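Local atomic coordinates of beta-mannosidase (Trichoderma harzianum, PDB entry 4CVU), a protein that probably hydrolyses beta-mannosidic bonds, releasing terminal mannose from the non-reducing ends of beta-mannosides, as a fungal member of glycoside hydrolase family 2. Residues 239-244 with 544-549; 517-522 with 550-555. All coordinates share one frame; numbering follows the deposited sequence.

Interaction 1: 239-244 with 544-549. With CD (cadmium ion), chain P; NAG (2-acetamido-2-deoxy-beta-D-glucopyranose), chain F; MAN (alpha-D-mannopyranose), chain E.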
loop_
_atom_site.group_PDB
_atom_site.type_symbol
_atom_site.label_atom_id
_atom_site.label_comp_id
_atom_site.label_asym_id
_atom_site.label_seq_id
_atom_site.Cartn_x
_atom_site.Cartn_y
_atom_site.Cartn_z
ATOM N N GLY A 239 23.904 15.993 53.054
ATOM C CA GLY A 239 22.678 16.273 53.818
ATOM C C GLY A 239 21.381 16.230 52.996
ATOM O O GLY A 239 20.305 16.428 53.542
ATOM N N GLN A 240 21.489 16.000 51.690
ATOM C CA GLN A 240 20.318 16.053 50.788
ATOM C C GLN A 240 19.398 14.869 51.010
ATOM O O GLN A 240 19.846 13.727 51.116
ATOM C CB GLN A 240 20.756 16.117 49.309
ATOM C CG GLN A 240 19.618 16.123 48.273
ATOM C CD GLN A 240 20.107 16.346 46.845
ATOM O OE1 GLN A 240 21.309 16.472 46.569
ATOM N NE2 GLN A 240 19.142 16.423 45.906
ATOM N N PHE A 241 18.107 15.135 51.010
ATOM C CA PHE A 241 17.104 14.091 50.982
ATOM C C PHE A 241 16.082 14.272 49.846
ATOM O O PHE A 241 15.902 15.364 49.346
ATOM C CB PHE A 241 16.380 14.031 52.322
ATOM C CG PHE A 241 15.361 12.930 52.398
ATOM C CD1 PHE A 241 15.758 11.608 52.458
ATOM C CD2 PHE A 241 14.017 13.213 52.333
ATOM C CE1 PHE A 241 14.820 10.598 52.516
ATOM C CE2 PHE A 241 13.084 12.206 52.376
ATOM C CZ PHE A 241 13.487 10.899 52.478
ATOM N N ASN A 242 15.404 13.212 49.469
ATOM C CA ASN A 242 14.418 13.282 48.413
ATOM C C ASN A 242 13.309 14.275 48.709
ATOM O O ASN A 242 12.790 14.313 49.799
ATOM C CB ASN A 242 13.828 11.895 48.188
ATOM C CG ASN A 242 14.886 10.810 48.158
ATOM O OD1 ASN A 242 15.478 10.468 49.168
ATOM N ND2 ASN A 242 15.112 10.266 47.011
ATOM N N ASN A 243 12.953 15.072 47.713
ATOM C CA ASN A 243 11.804 15.964 47.793
ATOM C C ASN A 243 12.020 17.255 48.609
ATOM O O ASN A 243 11.120 18.031 48.791
ATOM C CB ASN A 243 10.565 15.199 48.282
ATOM C CG ASN A 243 10.015 14.237 47.235
ATOM O OD1 ASN A 243 9.088 14.583 46.540
ATOM N ND2 ASN A 243 10.593 13.081 47.096
ATOM N N PHE A 244 13.241 17.491 49.077
ATOM C CA PHE A 244 13.582 18.698 49.837
ATOM C C PHE A 244 14.757 19.427 49.159
ATOM O O PHE A 244 15.692 18.787 48.630
ATOM C CB PHE A 244 13.941 18.343 51.291
ATOM C CG PHE A 244 12.772 17.865 52.102
ATOM C CD1 PHE A 244 12.433 16.542 52.117
ATOM C CD2 PHE A 244 12.004 18.749 52.836
ATOM C CE1 PHE A 244 11.351 16.077 52.852
ATOM C CE2 PHE A 244 10.914 18.306 53.566
ATOM C CZ PHE A 244 10.575 16.972 53.568
ATOM N N LEU A 544 1.240 16.341 52.442
ATOM C CA LEU A 544 1.200 17.032 53.736
ATOM C C LEU A 544 2.480 16.801 54.569
ATOM O O LEU A 544 2.922 17.700 55.278
ATOM C CB LEU A 544 -0.011 16.552 54.536
ATOM C CG LEU A 544 -1.367 16.606 53.813
ATOM C CD1 LEU A 544 -2.414 15.811 54.568
ATOM C CD2 LEU A 544 -1.831 18.045 53.657
ATOM N N GLU A 545 3.035 15.584 54.524
ATOM C CA GLU A 545 4.283 15.233 55.238
ATOM C C GLU A 545 5.070 14.205 54.429
ATOM O O GLU A 545 4.475 13.395 53.708
ATOM C CB GLU A 545 4.009 14.552 56.589
ATOM C CG GLU A 545 2.877 15.123 57.426
ATOM C CD GLU A 545 3.290 16.341 58.236
ATOM O OE1 GLU A 545 4.502 16.660 58.283
ATOM O OE2 GLU A 545 2.391 16.983 58.837
ATOM N N ILE A 546 6.390 14.245 54.569
ATOM C CA ILE A 546 7.258 13.171 54.129
ATOM C C ILE A 546 8.174 12.812 55.294
ATOM O O ILE A 546 8.952 13.636 55.749
ATOM C CB ILE A 546 8.114 13.535 52.926
ATOM C CG1 ILE A 546 7.188 13.869 51.746
ATOM C CG2 ILE A 546 9.020 12.376 52.561
ATOM C CD1 ILE A 546 7.908 14.278 50.486
ATOM N N ASP A 547 8.058 11.575 55.769
ATOM C CA ASP A 547 8.873 11.131 56.907
ATOM C C ASP A 547 8.958 9.622 56.932
ATOM O O ASP A 547 7.940 8.935 57.116
ATOM C CB ASP A 547 8.278 11.660 58.193
ATOM C CG ASP A 547 9.116 11.303 59.411
ATOM O OD1 ASP A 547 10.097 10.524 59.304
ATOM O OD2 ASP A 547 8.749 11.828 60.452
ATOM N N LEU A 548 10.170 9.102 56.753
ATOM C CA LEU A 548 10.385 7.655 56.697
ATOM C C LEU A 548 10.051 6.924 58.011
ATOM O O LEU A 548 9.914 5.700 58.002
ATOM C CB LEU A 548 11.806 7.318 56.225
ATOM C CG LEU A 548 12.100 7.547 54.727
ATOM C CD1 LEU A 548 13.567 7.293 54.389
ATOM C CD2 LEU A 548 11.237 6.670 53.838
ATOM N N ASP A 549 9.899 7.668 59.114
ATOM C CA ASP A 549 9.434 7.084 60.387
ATOM C C ASP A 549 7.938 6.729 60.383
ATOM O O ASP A 549 7.476 6.025 61.267
ATOM C CB ASP A 549 9.760 8.017 61.572
ATOM C CG ASP A 549 11.284 8.155 61.816
ATOM O OD1 ASP A 549 11.959 7.130 61.988
ATOM O OD2 ASP A 549 11.807 9.280 61.783
HETATM CD CD CD P . 10.590 11.354 61.862
HETATM C C1 NAG F . 0.941 21.566 55.091
HETATM C C2 NAG F . 1.515 21.108 56.447
HETATM C C3 NAG F . 0.509 20.307 57.244
HETATM C C4 NAG F . -0.790 21.064 57.339
HETATM C C5 NAG F . -1.276 21.412 55.931
HETATM C C6 NAG F . -2.550 22.255 55.957
HETATM C C7 NAG F . 3.957 20.894 56.319
HETATM C C8 NAG F . 5.169 20.013 56.106
HETATM N N2 NAG F . 2.740 20.338 56.273
HETATM O O3 NAG F . 1.057 20.151 58.526
HETATM O O4 NAG F . -1.737 20.274 58.007
HETATM O O5 NAG F . -0.289 22.188 55.324
HETATM O O6 NAG F . -3.055 22.329 54.643
HETATM O O7 NAG F . 4.108 22.090 56.524
HETATM C C1 MAN E . 13.591 -0.163 56.608
HETATM C C2 MAN E . 12.136 0.011 57.009
HETATM C C3 MAN E . 11.522 1.258 56.342
HETATM C C4 MAN E . 12.370 2.466 56.749
HETATM C C5 MAN E . 13.808 2.209 56.284
HETATM C C6 MAN E . 14.766 3.332 56.631
HETATM O O2 MAN E . 12.160 0.181 58.444
HETATM O O3 MAN E . 10.176 1.462 56.784
HETATM O O4 MAN E . 11.783 3.684 56.246
HETATM O O5 MAN E . 14.332 1.027 56.899
HETATM O O6 MAN E . 16.088 2.978 56.199
HETATM O O HOH W 1 12.080 12.337 61.451
#

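Interaction 2: 517-522 with 550-555. With MAN (alpha-D-mannopyranose), chain B.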
loop_
_atom_site.group_PDB
_atom_site.type_symbol
_atom_site.label_atom_id
_atom_site.label_comp_id
_atom_site.label_asym_id
_atom_site.label_seq_id
_atom_site.Cartn_x
_atom_site.Cartn_y
_atom_site.Cartn_z
ATOM N N PHE A 517 2.518 1.950 46.175
ATOM C CA PHE A 517 3.128 3.130 45.530
ATOM C C PHE A 517 3.802 4.103 46.515
ATOM O O PHE A 517 4.564 4.971 46.108
ATOM C CB PHE A 517 2.111 3.830 44.627
ATOM C CG PHE A 517 1.668 2.978 43.467
ATOM C CD1 PHE A 517 2.461 2.881 42.317
ATOM C CD2 PHE A 517 0.516 2.229 43.539
ATOM C CE1 PHE A 517 2.090 2.079 41.256
ATOM C CE2 PHE A 517 0.128 1.428 42.471
ATOM C CZ PHE A 517 0.925 1.344 41.336
ATOM N N ILE A 518 3.580 3.939 47.814
ATOM C CA ILE A 518 4.240 4.836 48.762
ATOM C C ILE A 518 5.152 4.045 49.723
ATOM O O ILE A 518 6.360 4.200 49.687
ATOM C CB ILE A 518 3.212 5.680 49.533
ATOM C CG1 ILE A 518 2.356 6.504 48.565
ATOM C CG2 ILE A 518 3.911 6.610 50.516
ATOM C CD1 ILE A 518 1.236 7.270 49.252
ATOM N N THR A 519 4.557 3.201 50.567
ATOM C CA THR A 519 5.297 2.425 51.566
ATOM C C THR A 519 6.375 1.569 50.889
ATOM O O THR A 519 7.529 1.683 51.234
ATOM C CB THR A 519 4.348 1.572 52.445
ATOM O OG1 THR A 519 3.278 2.382 52.952
ATOM C CG2 THR A 519 5.089 0.965 53.637
ATOM N N THR A 520 6.033 0.771 49.888
ATOM C CA THR A 520 7.047 -0.092 49.251
ATOM C C THR A 520 7.940 0.728 48.322
ATOM O O THR A 520 9.155 0.806 48.519
ATOM C CB THR A 520 6.421 -1.232 48.441
ATOM O OG1 THR A 520 5.505 -1.950 49.260
ATOM C CG2 THR A 520 7.490 -2.199 47.929
ATOM N N LEU A 521 7.317 1.363 47.334
ATOM C CA LEU A 521 8.067 2.063 46.288
ATOM C C LEU A 521 8.885 3.278 46.772
ATOM O O LEU A 521 10.031 3.427 46.373
ATOM C CB LEU A 521 7.139 2.440 45.124
ATOM C CG LEU A 521 6.996 1.424 43.970
ATOM C CD1 LEU A 521 6.913 -0.023 44.390
ATOM C CD2 LEU A 521 5.805 1.762 43.104
ATOM N N PHE A 522 8.323 4.152 47.595
ATOM C CA PHE A 522 9.134 5.298 48.066
ATOM C C PHE A 522 10.320 4.832 48.906
ATOM O O PHE A 522 11.402 5.404 48.825
ATOM C CB PHE A 522 8.323 6.321 48.876
ATOM C CG PHE A 522 9.126 7.535 49.309
ATOM C CD1 PHE A 522 9.805 8.297 48.370
ATOM C CD2 PHE A 522 9.186 7.920 50.648
ATOM C CE1 PHE A 522 10.529 9.428 48.731
ATOM C CE2 PHE A 522 9.911 9.045 51.029
ATOM C CZ PHE A 522 10.594 9.798 50.071
ATOM N N LEU A 550 7.183 7.229 59.406
ATOM C CA LEU A 550 5.737 6.976 59.332
ATOM C C LEU A 550 5.437 5.669 58.598
ATOM O O LEU A 550 6.177 5.281 57.680
ATOM C CB LEU A 550 5.015 8.146 58.630
ATOM C CG LEU A 550 5.122 9.510 59.314
ATOM C CD1 LEU A 550 4.658 10.626 58.368
ATOM C CD2 LEU A 550 4.318 9.542 60.612
ATOM N N PRO A 551 4.356 4.979 59.000
ATOM C CA PRO A 551 3.987 3.733 58.326
ATOM C C PRO A 551 3.695 3.949 56.842
ATOM O O PRO A 551 4.086 3.117 56.023
ATOM C CB PRO A 551 2.755 3.236 59.092
ATOM C CG PRO A 551 2.304 4.362 59.936
ATOM C CD PRO A 551 3.461 5.294 60.129
ATOM N N VAL A 552 3.030 5.054 56.513
ATOM C CA VAL A 552 2.956 5.551 55.117
ATOM C C VAL A 552 3.794 6.839 55.017
ATOM O O VAL A 552 3.331 7.909 55.436
ATOM C CB VAL A 552 1.518 5.845 54.669
ATOM C CG1 VAL A 552 1.484 6.030 53.156
ATOM C CG2 VAL A 552 0.559 4.745 55.122
ATOM N N PRO A 553 5.036 6.734 54.499
ATOM C CA PRO A 553 6.060 7.801 54.615
ATOM C C PRO A 553 5.747 9.110 53.882
ATOM O O PRO A 553 6.362 10.134 54.183
ATOM C CB PRO A 553 7.318 7.151 54.008
ATOM C CG PRO A 553 6.813 6.039 53.144
ATOM C CD PRO A 553 5.563 5.542 53.801
ATOM N N ILE A 554 4.847 9.062 52.890
ATOM C CA ILE A 554 4.351 10.258 52.220
ATOM C C ILE A 554 2.868 10.369 52.537
ATOM O O ILE A 554 2.087 9.533 52.140
ATOM C CB ILE A 554 4.562 10.209 50.683
ATOM C CG1 ILE A 554 6.044 9.969 50.357
ATOM C CG2 ILE A 554 4.069 11.517 50.045
ATOM C CD1 ILE A 554 6.412 9.983 48.891
ATOM N N VAL A 555 2.494 11.380 53.298
ATOM C CA VAL A 555 1.097 11.567 53.683
ATOM C C VAL A 555 0.505 12.504 52.622
ATOM O O VAL A 555 0.733 13.719 52.652
ATOM C CB VAL A 555 0.965 12.153 55.109
ATOM C CG1 VAL A 555 -0.482 12.438 55.466
ATOM C CG2 VAL A 555 1.586 11.213 56.142
HETATM C C1 MAN B . 9.267 0.363 62.028
HETATM C C2 MAN B . 8.662 -0.421 63.196
HETATM C C3 MAN B . 7.599 -1.350 62.637
HETATM C C4 MAN B . 6.549 -0.453 61.976
HETATM C C5 MAN B . 7.219 0.265 60.810
HETATM C C6 MAN B . 6.229 1.161 60.064
HETATM O O2 MAN B . 8.073 0.486 64.122
HETATM O O3 MAN B . 7.053 -2.143 63.665
HETATM O O4 MAN B . 5.455 -1.205 61.525
HETATM O O5 MAN B . 8.263 1.071 61.330
HETATM O O6 MAN B . 6.891 2.311 59.556
#

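Interaction 1: 239-244 with 544-549
Ile546 carries most of this contact, different atoms of its side chain meeting three residues of 239-244. The tip, CD1, is extended by a chi2 of 179° and lies 3.6 Å from CB of Asn243. CG2 comes to the edge of the Phe241 ring near its plane, 4.1 Å from CE2, while CB stands 4.1 Å from CE1 of Phe244. A branched aliphatic residue suits a place with three such neighbours. Leu548 adds a second apolar touch, its CD1 4.0 Å from CE1 of Phe241. No hydrogen bond crosses between the two segments.

The two phenylalanines are brought together by a type II beta turn from Phe241 to Phe244, in which Asn243 takes the positive phi that asparagine tolerates well. This turn belongs to the loop joining strands 227-237 and 252-261 of an immunoglobulin-like sheet, and so docks that domain on the two-stranded hairpin of 545-546 and 554-556. Asn242 anchors the turn, its ND2 bonded to the carbonyls of Ser529 and Ile532, while its OD1 sits above one face of the Phe241 ring, toward the rim.

Asp547, just past the strand, starts away from 239-244, and its carboxylate holds a cadmium ion through OD2 at 2.4 Å and, more loosely, OD1. Asp549 OD2 binds the same ion. An Asx turn sets the pair: Asp549 N donates to Asp547 OD1 (2.9 Å, 165°), arriving above the carboxylate plane. At the other end of the segment, a classic beta bulge has Leu544 and Glu545 both facing Val555, and Leu544 O accepts a bond from N2 of an N-acetylglucosamine at 2.8 Å.

Interaction 2: 517-522 with 550-555
Ile554 meets Ile518 and Phe522 where helix 506-528, from the (beta/alpha)8-barrel catalytic domain characteristic of family 2, packs on the hairpin of strands 545-546 and 554-556. From its root outward, the Ile554 side chain passes from one helix residue to the next. CB lies 3.7 Å from CG2 of Ile518. CG1 moves on to the ring, 3.8 Å from CD2 of Phe522. CD1 then rests over one face of that ring in a CH-pi contact, 3.8 Å from the centroid and 15° off the normal.

A chi1 of -177° puts Phe522 CG anti to the backbone N, on the side where Ile554 CD1 meets it. Pro553 CB meets the same ring at its edge, near its plane, so that face and edge are engaged by consecutive residues. An alanine at Phe522 would probably leave Ile554 CD1 without its aromatic platform and open a gap beside Pro553 CB.

One turn back, Ile518 CG2 fits among Val552 CG1, at 3.6 Å, Pro553 CD and the Ile554 backbone; a beta-branched side chain suits this place, filling the space close to the helix without a long reach. Pro553 lies compactly against the helix backbone, its CD 3.8 Å from CA of Thr519. Thr519 borders Pro551, its methyl CG2 3.4 Å from the carbonyl O of Pro551.

In the fold
The two interactions, whose centres lie 11 Å apart, share one hairpin: 544-549 of interaction 1 and 550-555 of interaction 2 run on from each other. Probable backbone hydrogen bonds tie its arms, with Leu544 N 2.7 Å from Val555 O and Asp547 N 2.7 Å from Pro553 O. Phe522 links the apolar groups, since its CE2 lies 3.8 Å from CG2 of Ile546, and its side chain also touches Phe241 and Leu548. The turn 239-244 and helix 506-528 thus meet the same hairpin. Both contacts lie well out from the chain's centre, about 27 and 26 Å, beside glycans attached to the protein itself, which are not substrate.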